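Long-range contacts in O-methyltransferase (Saccharopolyspora spinosa, PDB 4CE0), which probably transfers a methyl group from S-adenosylmethionine to the 4'-hydroxyl of the rhamnose of spinosyn, with magnesium bound at its active site: residues Asp73-Asp78 against Glu178-Arg183; Gly77-Thr82 against Arg105-Val110; Gly101-Thr106 against Asp157-Phe162. One frame throughout, in Å; residues are numbered along the deposited sequence.

Interaction 1: Asp73-Asp78 against Glu178-Arg183; sequences DGVPGD and ELAVLR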
loop_
_atom_site.group_PDB
_atom_site.type_symbol
_atom_site.label_atom_id
_atom_site.label_comp_id
_atom_site.label_asym_id
_atom_site.label_seq_id
_atom_site.Cartn_x
_atom_site.Cartn_y
_atom_site.Cartn_z
ATOM N N ASP A 73 -14.541 18.745 -12.179
ATOM C CA ASP A 73 -15.219 19.500 -13.240
ATOM C C ASP A 73 -16.654 19.036 -13.510
ATOM O O ASP A 73 -17.428 19.755 -14.148
ATOM C CB ASP A 73 -14.428 19.396 -14.548
ATOM C CG ASP A 73 -13.113 20.134 -14.500
ATOM O OD1 ASP A 73 -12.680 20.543 -13.401
ATOM O OD2 ASP A 73 -12.509 20.305 -15.573
ATOM N N GLY A 74 -17.018 17.839 -13.051
ATOM C CA GLY A 74 -18.324 17.286 -13.366
ATOM C C GLY A 74 -18.438 16.613 -14.729
ATOM O O GLY A 74 -19.545 16.423 -15.244
ATOM N N VAL A 75 -17.314 16.207 -15.311
ATOM C CA VAL A 75 -17.370 15.499 -16.598
ATOM C C VAL A 75 -18.097 14.176 -16.407
ATOM O O VAL A 75 -17.675 13.356 -15.613
ATOM C CB VAL A 75 -15.970 15.219 -17.156
ATOM C CG1 VAL A 75 -16.053 14.588 -18.546
ATOM C CG2 VAL A 75 -15.161 16.495 -17.175
ATOM N N PRO A 76 -19.205 13.964 -17.129
ATOM C CA PRO A 76 -19.855 12.677 -16.891
ATOM C C PRO A 76 -19.190 11.511 -17.619
ATOM O O PRO A 76 -18.540 11.658 -18.667
ATOM C CB PRO A 76 -21.285 12.916 -17.398
ATOM C CG PRO A 76 -21.165 13.965 -18.415
ATOM C CD PRO A 76 -19.970 14.822 -18.052
ATOM N N GLY A 77 -19.347 10.328 -17.039
ATOM C CA GLY A 77 -19.022 9.103 -17.746
ATOM C C GLY A 77 -18.158 8.153 -16.961
ATOM O O GLY A 77 -17.731 8.465 -15.858
ATOM N N ASP A 78 -17.961 6.972 -17.534
ATOM C CA ASP A 78 -17.200 5.915 -16.920
ATOM C C ASP A 78 -15.752 6.085 -17.305
ATOM O O ASP A 78 -15.369 7.042 -18.035
ATOM C CB ASP A 78 -17.701 4.552 -17.409
ATOM C CG ASP A 78 -19.079 4.219 -16.901
ATOM O OD1 ASP A 78 -19.481 4.755 -15.844
ATOM O OD2 ASP A 78 -19.769 3.420 -17.580
ATOM N N GLU A 178 -21.031 6.138 -22.065
ATOM C CA GLU A 178 -20.167 7.310 -22.101
ATOM C C GLU A 178 -18.938 7.171 -21.217
ATOM O O GLU A 178 -18.916 6.404 -20.262
ATOM C CB GLU A 178 -20.946 8.598 -21.783
ATOM C CG GLU A 178 -21.690 8.616 -20.480
ATOM C CD GLU A 178 -22.582 9.842 -20.321
ATOM O OE1 GLU A 178 -22.484 10.769 -21.140
ATOM O OE2 GLU A 178 -23.374 9.890 -19.363
ATOM N N LEU A 179 -17.916 7.925 -21.576
ATOM C CA LEU A 179 -16.638 7.839 -20.923
ATOM C C LEU A 179 -16.219 9.239 -20.586
ATOM O O LEU A 179 -16.393 10.158 -21.387
ATOM C CB LEU A 179 -15.594 7.201 -21.860
ATOM C CG LEU A 179 -15.751 5.701 -22.173
ATOM C CD1 LEU A 179 -14.795 5.236 -23.281
ATOM C CD2 LEU A 179 -15.530 4.884 -20.930
ATOM N N ALA A 180 -15.633 9.387 -19.407
ATOM C CA ALA A 180 -14.973 10.623 -19.032
ATOM C C ALA A 180 -13.469 10.484 -19.187
ATOM O O ALA A 180 -12.755 11.482 -19.336
ATOM C CB ALA A 180 -15.313 10.972 -17.593
ATOM N N VAL A 181 -12.970 9.255 -19.092
ATOM C CA VAL A 181 -11.543 8.993 -19.287
ATOM C C VAL A 181 -11.363 7.741 -20.137
ATOM O O VAL A 181 -11.977 6.730 -19.902
ATOM C CB VAL A 181 -10.781 8.825 -17.920
ATOM C CG1 VAL A 181 -9.339 8.354 -18.123
ATOM C CG2 VAL A 181 -10.844 10.077 -17.095
ATOM N N LEU A 182 -10.492 7.816 -21.125
ATOM C CA LEU A 182 -10.247 6.696 -22.026
ATOM C C LEU A 182 -8.753 6.514 -22.072
ATOM O O LEU A 182 -8.029 7.393 -22.560
ATOM C CB LEU A 182 -10.821 6.994 -23.434
ATOM C CG LEU A 182 -10.398 6.049 -24.572
ATOM C CD1 LEU A 182 -10.847 4.615 -24.254
ATOM C CD2 LEU A 182 -10.935 6.517 -25.951
ATOM N N ARG A 183 -8.278 5.405 -21.505
ATOM C CA ARG A 183 -6.846 5.120 -21.451
ATOM C C ARG A 183 -6.496 4.006 -22.441
ATOM O O ARG A 183 -7.091 2.937 -22.408
ATOM C CB ARG A 183 -6.403 4.774 -20.034
ATOM C CG ARG A 183 -4.891 4.700 -19.879
ATOM C CD ARG A 183 -4.422 4.476 -18.425
ATOM N NE ARG A 183 -3.102 5.050 -18.395
ATOM C CZ ARG A 183 -1.997 4.440 -18.797
ATOM N NH1 ARG A 183 -2.007 3.145 -19.125
ATOM N NH2 ARG A 183 -0.871 5.136 -18.812
HETATM O O HOH W 1 -21.282 4.186 -19.781
#
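Asp78 is held at both ends of its backbone by Glu178-Arg183. Its N donates to Glu178 O at 2.9 Å in a nearly straight bond, 173° at the hydrogen, from above the carbonyl plane. Its O accepts from Ala180 N at 2.7 Å, in the plane of the carbonyl. The same oxygen takes a second, weak bond from Val181 N at 3.4 Å, and Leu179 CA brings a CA-H...O contact to it. One strong N-H, one weak N-H and a CA-H from three consecutive residues thus converge on one carbonyl oxygen. They do so where the chain turns a corner at Ala180, and Asp78 pairs with Leu179 in a parallel bridge. A water adds a further link: it donates to Asp78 OD2 and accepts from Glu178 N at 3.0 Å. The Asp78 carboxylate also accepts from Thr106 N, its strongest partner, and from Trp108 NE1.

Packing continues outward along the loop. Leu179 CD2 lies 3.6 Å from Asp78 O, beside the bridge. Gly77 C lies 3.7 Å from Ala180 N. Glu178 CG comes to 3.9 Å from Gly77 CA. Ala180 CB sits in the angle between Pro76 O and Val75 CG1, the latter 3.8 Å away. Val75 has CG1 anti to its backbone N (chi1 -175°), which sets this methyl against the alanine.

The contact joins the loop after helix 56-73 to the start of strand 179-184. Val70 of that helix packs on Val75, Ala180 and Val181. Leu199 of helix 189-199 packs on Leu179, and Ser204 OG bonds to Pro76 O.

Interaction 2: Gly77-Thr82 against Arg105-Val110; sequences GDFAET and RTVWVV. With SAH (S-adenosyl-L-homocysteine), chain B.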
loop_
_atom_site.group_PDB
_atom_site.type_symbol
_atom_site.label_atom_id
_atom_site.label_comp_id
_atom_site.label_asym_id
_atom_site.label_seq_id
_atom_site.Cartn_x
_atom_site.Cartn_y
_atom_site.Cartn_z
ATOM N N GLY A 77 -19.347 10.328 -17.039
ATOM C CA GLY A 77 -19.022 9.103 -17.746
ATOM C C GLY A 77 -18.158 8.153 -16.961
ATOM O O GLY A 77 -17.731 8.465 -15.858
ATOM N N ASP A 78 -17.961 6.972 -17.534
ATOM C CA ASP A 78 -17.200 5.915 -16.920
ATOM C C ASP A 78 -15.752 6.085 -17.305
ATOM O O ASP A 78 -15.369 7.042 -18.035
ATOM C CB ASP A 78 -17.701 4.552 -17.409
ATOM C CG ASP A 78 -19.079 4.219 -16.901
ATOM O OD1 ASP A 78 -19.481 4.755 -15.844
ATOM O OD2 ASP A 78 -19.769 3.420 -17.580
ATOM N N PHE A 79 -14.938 5.154 -16.833
ATOM C CA PHE A 79 -13.521 5.177 -17.166
ATOM C C PHE A 79 -13.281 3.886 -17.875
ATOM O O PHE A 79 -13.908 2.893 -17.552
ATOM C CB PHE A 79 -12.645 5.217 -15.904
ATOM C CG PHE A 79 -12.875 6.411 -15.022
ATOM C CD1 PHE A 79 -13.458 7.566 -15.502
ATOM C CD2 PHE A 79 -12.454 6.385 -13.710
ATOM C CE1 PHE A 79 -13.640 8.687 -14.663
ATOM C CE2 PHE A 79 -12.639 7.486 -12.873
ATOM C CZ PHE A 79 -13.240 8.637 -13.358
ATOM N N ALA A 80 -12.358 3.868 -18.814
ATOM C CA ALA A 80 -12.058 2.649 -19.508
ATOM C C ALA A 80 -10.592 2.570 -19.833
ATOM O O ALA A 80 -10.018 3.575 -20.267
ATOM C CB ALA A 80 -12.901 2.566 -20.805
ATOM N N GLU A 81 -9.997 1.385 -19.658
ATOM C CA GLU A 81 -8.649 1.130 -20.181
ATOM C C GLU A 81 -8.642 -0.052 -21.138
ATOM O O GLU A 81 -9.092 -1.159 -20.813
ATOM C CB GLU A 81 -7.575 0.940 -19.092
ATOM C CG GLU A 81 -6.113 0.887 -19.699
ATOM C CD GLU A 81 -5.046 0.473 -18.719
ATOM O OE1 GLU A 81 -5.322 -0.458 -17.914
ATOM O OE2 GLU A 81 -3.925 1.062 -18.758
ATOM N N THR A 82 -8.126 0.213 -22.334
ATOM C CA THR A 82 -7.972 -0.798 -23.354
ATOM C C THR A 82 -6.533 -1.207 -23.332
ATOM O O THR A 82 -5.651 -0.524 -23.896
ATOM C CB THR A 82 -8.448 -0.342 -24.775
ATOM O OG1 THR A 82 -7.773 0.852 -25.215
ATOM C CG2 THR A 82 -9.923 -0.084 -24.758
ATOM N N ARG A 105 -19.815 6.030 -10.959
ATOM C CA ARG A 105 -19.016 5.721 -12.131
ATOM C C ARG A 105 -18.457 4.292 -12.155
ATOM O O ARG A 105 -18.146 3.706 -11.127
ATOM C CB ARG A 105 -17.870 6.731 -12.224
ATOM C CG ARG A 105 -18.363 8.166 -12.238
ATOM C CD ARG A 105 -17.185 9.089 -12.304
ATOM N NE ARG A 105 -17.530 10.510 -12.223
ATOM C CZ ARG A 105 -17.547 11.349 -13.251
ATOM N NH1 ARG A 105 -17.287 10.916 -14.486
ATOM N NH2 ARG A 105 -17.813 12.631 -13.041
ATOM N N THR A 106 -18.292 3.764 -13.358
ATOM C CA THR A 106 -17.794 2.415 -13.572
ATOM C C THR A 106 -16.417 2.464 -14.219
ATOM O O THR A 106 -16.126 3.364 -14.981
ATOM C CB THR A 106 -18.786 1.608 -14.465
ATOM O OG1 THR A 106 -19.922 1.260 -13.675
ATOM C CG2 THR A 106 -18.155 0.307 -15.033
ATOM N N VAL A 107 -15.596 1.471 -13.901
ATOM C CA VAL A 107 -14.269 1.293 -14.496
ATOM C C VAL A 107 -14.359 0.055 -15.356
ATOM O O VAL A 107 -14.633 -1.047 -14.839
ATOM C CB VAL A 107 -13.151 1.132 -13.409
ATOM C CG1 VAL A 107 -11.765 0.864 -14.055
ATOM C CG2 VAL A 107 -13.102 2.376 -12.520
ATOM N N TRP A 108 -14.199 0.249 -16.663
ATOM C CA TRP A 108 -14.213 -0.832 -17.630
ATOM C C TRP A 108 -12.822 -1.357 -17.880
ATOM O O TRP A 108 -11.903 -0.625 -18.265
ATOM C CB TRP A 108 -14.842 -0.385 -18.955
ATOM C CG TRP A 108 -16.277 -0.033 -18.803
ATOM C CD1 TRP A 108 -16.817 1.177 -18.421
ATOM C CD2 TRP A 108 -17.366 -0.914 -19.021
ATOM N NE1 TRP A 108 -18.200 1.081 -18.392
ATOM C CE2 TRP A 108 -18.553 -0.202 -18.740
ATOM C CE3 TRP A 108 -17.458 -2.262 -19.401
ATOM C CZ2 TRP A 108 -19.817 -0.783 -18.874
ATOM C CZ3 TRP A 108 -18.713 -2.836 -19.514
ATOM C CH2 TRP A 108 -19.871 -2.095 -19.244
ATOM N N VAL A 109 -12.680 -2.651 -17.673
ATOM C CA VAL A 109 -11.384 -3.287 -17.739
ATOM C C VAL A 109 -11.421 -4.111 -18.993
ATOM O O VAL A 109 -12.013 -5.208 -19.011
ATOM C CB VAL A 109 -11.153 -4.172 -16.508
ATOM C CG1 VAL A 109 -9.794 -4.900 -16.591
ATOM C CG2 VAL A 109 -11.267 -3.341 -15.257
ATOM N N VAL A 110 -10.805 -3.569 -20.046
ATOM C CA VAL A 110 -10.998 -4.089 -21.391
ATOM C C VAL A 110 -9.721 -4.681 -21.950
ATOM O O VAL A 110 -8.731 -3.976 -22.192
ATOM C CB VAL A 110 -11.469 -2.998 -22.388
ATOM C CG1 VAL A 110 -11.973 -3.643 -23.649
ATOM C CG2 VAL A 110 -12.507 -2.053 -21.787
HETATM N N SAH B . 0.539 -2.384 -17.023
HETATM C CA SAH B . -0.003 -1.945 -18.320
HETATM C CB SAH B . -0.494 -3.030 -19.245
HETATM C CG SAH B . -0.869 -2.880 -20.719
HETATM S SD SAH B . 0.058 -4.209 -21.544
HETATM C C SAH B . -1.153 -1.178 -17.805
HETATM O O SAH B . -2.014 -0.914 -18.628
HETATM O OXT SAH B . -0.952 -0.935 -16.461
HETATM C "C5'" SAH B . -0.895 -4.433 -23.088
HETATM C "C4'" SAH B . -2.250 -5.131 -22.900
HETATM O "O4'" SAH B . -3.072 -4.933 -24.031
HETATM C "C3'" SAH B . -2.164 -6.651 -22.729
HETATM O "O3'" SAH B . -2.789 -6.975 -21.504
HETATM C "C2'" SAH B . -2.873 -7.282 -23.934
HETATM O "O2'" SAH B . -3.590 -8.518 -23.734
HETATM C "C1'" SAH B . -3.775 -6.125 -24.375
HETATM N N9 SAH B . -4.118 -6.052 -25.816
HETATM C C8 SAH B . -3.315 -5.519 -26.803
HETATM N N7 SAH B . -3.994 -5.573 -27.957
HETATM C C5 SAH B . -5.222 -6.088 -27.727
HETATM C C6 SAH B . -6.317 -6.370 -28.547
HETATM N N6 SAH B . -6.286 -6.111 -29.853
HETATM N N1 SAH B . -7.449 -6.931 -28.007
HETATM C C2 SAH B . -7.541 -7.201 -26.657
HETATM N N3 SAH B . -6.442 -6.948 -25.868
HETATM C C4 SAH B . -5.318 -6.369 -26.375
HETATM O O HOH W 2 -21.516 3.582 -14.282
#
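Asp78 uses both carboxylate oxygens on Arg105-Val110. OD1 accepts from Thr106 N at 2.9 Å, and OD2 from Trp108 NE1 at 2.9 Å. Both donors come from above the carboxylate plane. The indole bond is straight, 169° at the hydrogen, and OD2 lies in the ring plane; the two planes are 43° apart. A water bridges Asp78 OD1 and Thr106 OG1. Thr106 CG2 sits over one indole face, offset toward its rim, while Phe79 O and Asp78 CB lie at its edge.

Four backbone bonds of a parallel ladder follow: Phe79 N to Thr106 O, Trp108 N to Phe79 O, Glu81 N to Trp108 O and Val110 N to Glu81 O. Ala80 CB meets Trp108 CB at 4.0 Å on one face of the sheet. Phe79 CD2 meets Val107 CG2 at 4.2 Å on the other.

Arg105 reaches back to the loop before strand 78-82. Its chain is extended to NE (chi3 -176°), and NH1 bonds to Gly77 O at 2.8 Å on a lone pair. The bent bond has its acceptor tilted from the guanidinium plane. NE bonds to Asp102 OD2, NH2 to Val75 O. Phe79 CZ touches Arg105 CD, and the Phe79 ring packs on Val67, Val70, Met93 and Leu97 of two helices.

At the far end Glu81 OE2 lies 2.8 Å from the carboxylate O of S-adenosyl-L-homocysteine and forms a salt bridge with Arg183. Strand 78-82, helix 88-100 and strand 107-111 form a right-handed beta-alpha-beta crossover, the opening unit of the Rossmann-like methyltransferase fold, with this ligand at the C-terminal strand ends.

Interaction 3: Gly101-Thr106 against Asp157-Phe162; sequences GDTGRT and DEQVRF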
loop_
_atom_site.group_PDB
_atom_site.type_symbol
_atom_site.label_atom_id
_atom_site.label_comp_id
_atom_site.label_asym_id
_atom_site.label_seq_id
_atom_site.Cartn_x
_atom_site.Cartn_y
_atom_site.Cartn_z
ATOM N N GLY A 101 -15.219 8.893 -2.841
ATOM C CA GLY A 101 -16.581 8.501 -2.527
ATOM C C GLY A 101 -17.560 8.505 -3.704
ATOM O O GLY A 101 -18.754 8.451 -3.484
ATOM N N ASP A 102 -17.064 8.568 -4.944
ATOM C CA ASP A 102 -17.930 8.500 -6.135
ATOM C C ASP A 102 -18.353 7.043 -6.369
ATOM O O ASP A 102 -17.532 6.182 -6.684
ATOM C CB ASP A 102 -17.220 9.073 -7.369
ATOM C CG ASP A 102 -18.090 9.010 -8.649
ATOM O OD1 ASP A 102 -18.722 7.951 -8.936
ATOM O OD2 ASP A 102 -18.133 10.025 -9.378
ATOM N N THR A 103 -19.637 6.758 -6.192
ATOM C CA THR A 103 -20.115 5.381 -6.266
ATOM C C THR A 103 -20.902 5.124 -7.550
ATOM O O THR A 103 -21.349 4.010 -7.797
ATOM C CB THR A 103 -20.982 5.033 -5.027
ATOM O OG1 THR A 103 -22.156 5.854 -5.009
ATOM C CG2 THR A 103 -20.204 5.268 -3.753
ATOM N N GLY A 104 -21.039 6.146 -8.380
ATOM C CA GLY A 104 -21.833 6.046 -9.591
ATOM C C GLY A 104 -21.075 5.610 -10.836
ATOM O O GLY A 104 -21.629 4.886 -11.675
ATOM N N ARG A 105 -19.815 6.030 -10.959
ATOM C CA ARG A 105 -19.016 5.721 -12.131
ATOM C C ARG A 105 -18.457 4.292 -12.155
ATOM O O ARG A 105 -18.146 3.706 -11.127
ATOM C CB ARG A 105 -17.870 6.731 -12.224
ATOM C CG ARG A 105 -18.363 8.166 -12.238
ATOM C CD ARG A 105 -17.185 9.089 -12.304
ATOM N NE ARG A 105 -17.530 10.510 -12.223
ATOM C CZ ARG A 105 -17.547 11.349 -13.251
ATOM N NH1 ARG A 105 -17.287 10.916 -14.486
ATOM N NH2 ARG A 105 -17.813 12.631 -13.041
ATOM N N THR A 106 -18.292 3.764 -13.358
ATOM C CA THR A 106 -17.794 2.415 -13.572
ATOM C C THR A 106 -16.417 2.464 -14.219
ATOM O O THR A 106 -16.126 3.364 -14.981
ATOM C CB THR A 106 -18.786 1.608 -14.465
ATOM O OG1 THR A 106 -19.922 1.260 -13.675
ATOM C CG2 THR A 106 -18.155 0.307 -15.033
ATOM N N ASP A 157 -15.549 -4.926 -6.901
ATOM C CA ASP A 157 -16.963 -4.704 -6.565
ATOM C C ASP A 157 -17.803 -4.287 -7.786
ATOM O O ASP A 157 -17.388 -4.477 -8.938
ATOM C CB ASP A 157 -17.085 -3.696 -5.411
ATOM C CG ASP A 157 -16.777 -2.261 -5.814
ATOM O OD1 ASP A 157 -16.179 -2.036 -6.893
ATOM O OD2 ASP A 157 -17.147 -1.350 -5.027
ATOM N N GLU A 158 -18.978 -3.727 -7.538
ATOM C CA GLU A 158 -19.973 -3.455 -8.611
ATOM C C GLU A 158 -19.516 -2.367 -9.574
ATOM O O GLU A 158 -20.048 -2.245 -10.686
ATOM C CB GLU A 158 -21.300 -3.005 -8.012
ATOM C CG GLU A 158 -21.106 -1.932 -6.926
ATOM C CD GLU A 158 -22.376 -1.170 -6.583
ATOM O OE1 GLU A 158 -23.424 -1.434 -7.223
ATOM O OE2 GLU A 158 -22.322 -0.308 -5.670
ATOM N N GLN A 159 -18.531 -1.565 -9.162
ATOM C CA GLN A 159 -18.064 -0.460 -9.991
ATOM C C GLN A 159 -16.945 -0.842 -10.949
ATOM O O GLN A 159 -16.360 0.020 -11.597
ATOM C CB GLN A 159 -17.604 0.691 -9.103
ATOM C CG GLN A 159 -18.736 1.433 -8.412
ATOM C CD GLN A 159 -18.223 2.618 -7.608
ATOM O OE1 GLN A 159 -18.063 2.539 -6.382
ATOM N NE2 GLN A 159 -17.931 3.705 -8.293
ATOM N N VAL A 160 -16.616 -2.125 -11.010
ATOM C CA VAL A 160 -15.610 -2.631 -11.942
ATOM C C VAL A 160 -16.267 -3.675 -12.860
ATOM O O VAL A 160 -16.873 -4.654 -12.365
ATOM C CB VAL A 160 -14.450 -3.326 -11.223
ATOM C CG1 VAL A 160 -13.359 -3.697 -12.230
ATOM C CG2 VAL A 160 -13.883 -2.421 -10.094
ATOM N N ARG A 161 -16.133 -3.480 -14.174
ATOM C CA ARG A 161 -16.650 -4.425 -15.179
ATOM C C ARG A 161 -15.575 -4.815 -16.180
ATOM O O ARG A 161 -14.689 -4.020 -16.552
ATOM C CB ARG A 161 -17.852 -3.831 -15.900
ATOM C CG ARG A 161 -19.013 -3.555 -14.943
ATOM C CD ARG A 161 -20.270 -3.065 -15.662
ATOM N NE ARG A 161 -20.820 -4.083 -16.572
ATOM C CZ ARG A 161 -22.035 -4.025 -17.129
ATOM N NH1 ARG A 161 -22.854 -3.011 -16.869
ATOM N NH2 ARG A 161 -22.430 -4.974 -17.963
ATOM N N PHE A 162 -15.612 -6.077 -16.566
ATOM C CA PHE A 162 -14.594 -6.615 -17.442
ATOM C C PHE A 162 -15.190 -6.858 -18.798
ATOM O O PHE A 162 -16.310 -7.318 -18.900
ATOM C CB PHE A 162 -14.017 -7.891 -16.846
ATOM C CG PHE A 162 -13.450 -7.696 -15.461
ATOM C CD1 PHE A 162 -14.263 -7.838 -14.335
ATOM C CD2 PHE A 162 -12.103 -7.378 -15.277
ATOM C CE1 PHE A 162 -13.751 -7.664 -13.047
ATOM C CE2 PHE A 162 -11.571 -7.194 -13.965
ATOM C CZ PHE A 162 -12.391 -7.339 -12.868
HETATM O O HOH W 3 -16.393 4.336 -4.853
HETATM O O HOH W 4 -21.094 -0.795 -12.634
#
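Gln159 reaches across to the backbone of Asp102-Thr106. Its CB passes 3.7 Å from Arg105 O, and CG touches both that oxygen and Thr103 O. The chain is extended beyond CG (chi2 -177°), which carries CD to the backbone of Thr103. There OE1 comes to 3.5 Å from Thr103 CA and accepts from a water that also donates to Asp102 O. At the tip NE2 bonds twice. Gln159 NE2 meets Arg105 O at 2.8 Å, nearly straight at 174° and in the planes of both groups. The other bond runs to Asp102 O. Two bonds in the amide plane fix the rotation of the group.

Asp102 shapes the loop that offers these carbonyls. Its OD1 accepts from Gly104 N and Arg105 N, an Asx turn and an Asx motif, and OD2 forms a salt bridge with Arg105 NE. A second water links Thr106 OG1 to Glu158 O, and Thr106 CG2 meets Arg161 CG at 4.0 Å.

The contact joins the loop between helix 88-100 and strand 107-111 to the turn before strand 160-164 and its start. Arg94 and Leu97 of helix 88-100 pack on Gln159, and Leu71 of helix 56-73 lies against Asp102 and Arg105.

The three contacts follow one sheet across neighbouring strands, 179-184, 78-82, 107-111 and 160-164. Interactions 1 and 2 share Gly77 and Asp78, and their centres are about 9 Å apart. Interactions 2 and 3 share Arg105 and Thr106, with centres again about 9 Å apart. Arg105 ties all three: Arg105 NH2 makes a hydrogen bond of 2.7 Å to Val75 O of interaction 1. Between interactions 2 and 3, Val107 N meets Gln159 O at 2.8 Å. Interaction 2 reaches the active site through Glu81, whose side chain is about 7 Å from the magnesium ion. In interaction 1 the side chain of Val181 stays about 12 Å from the S-adenosyl-L-homocysteine.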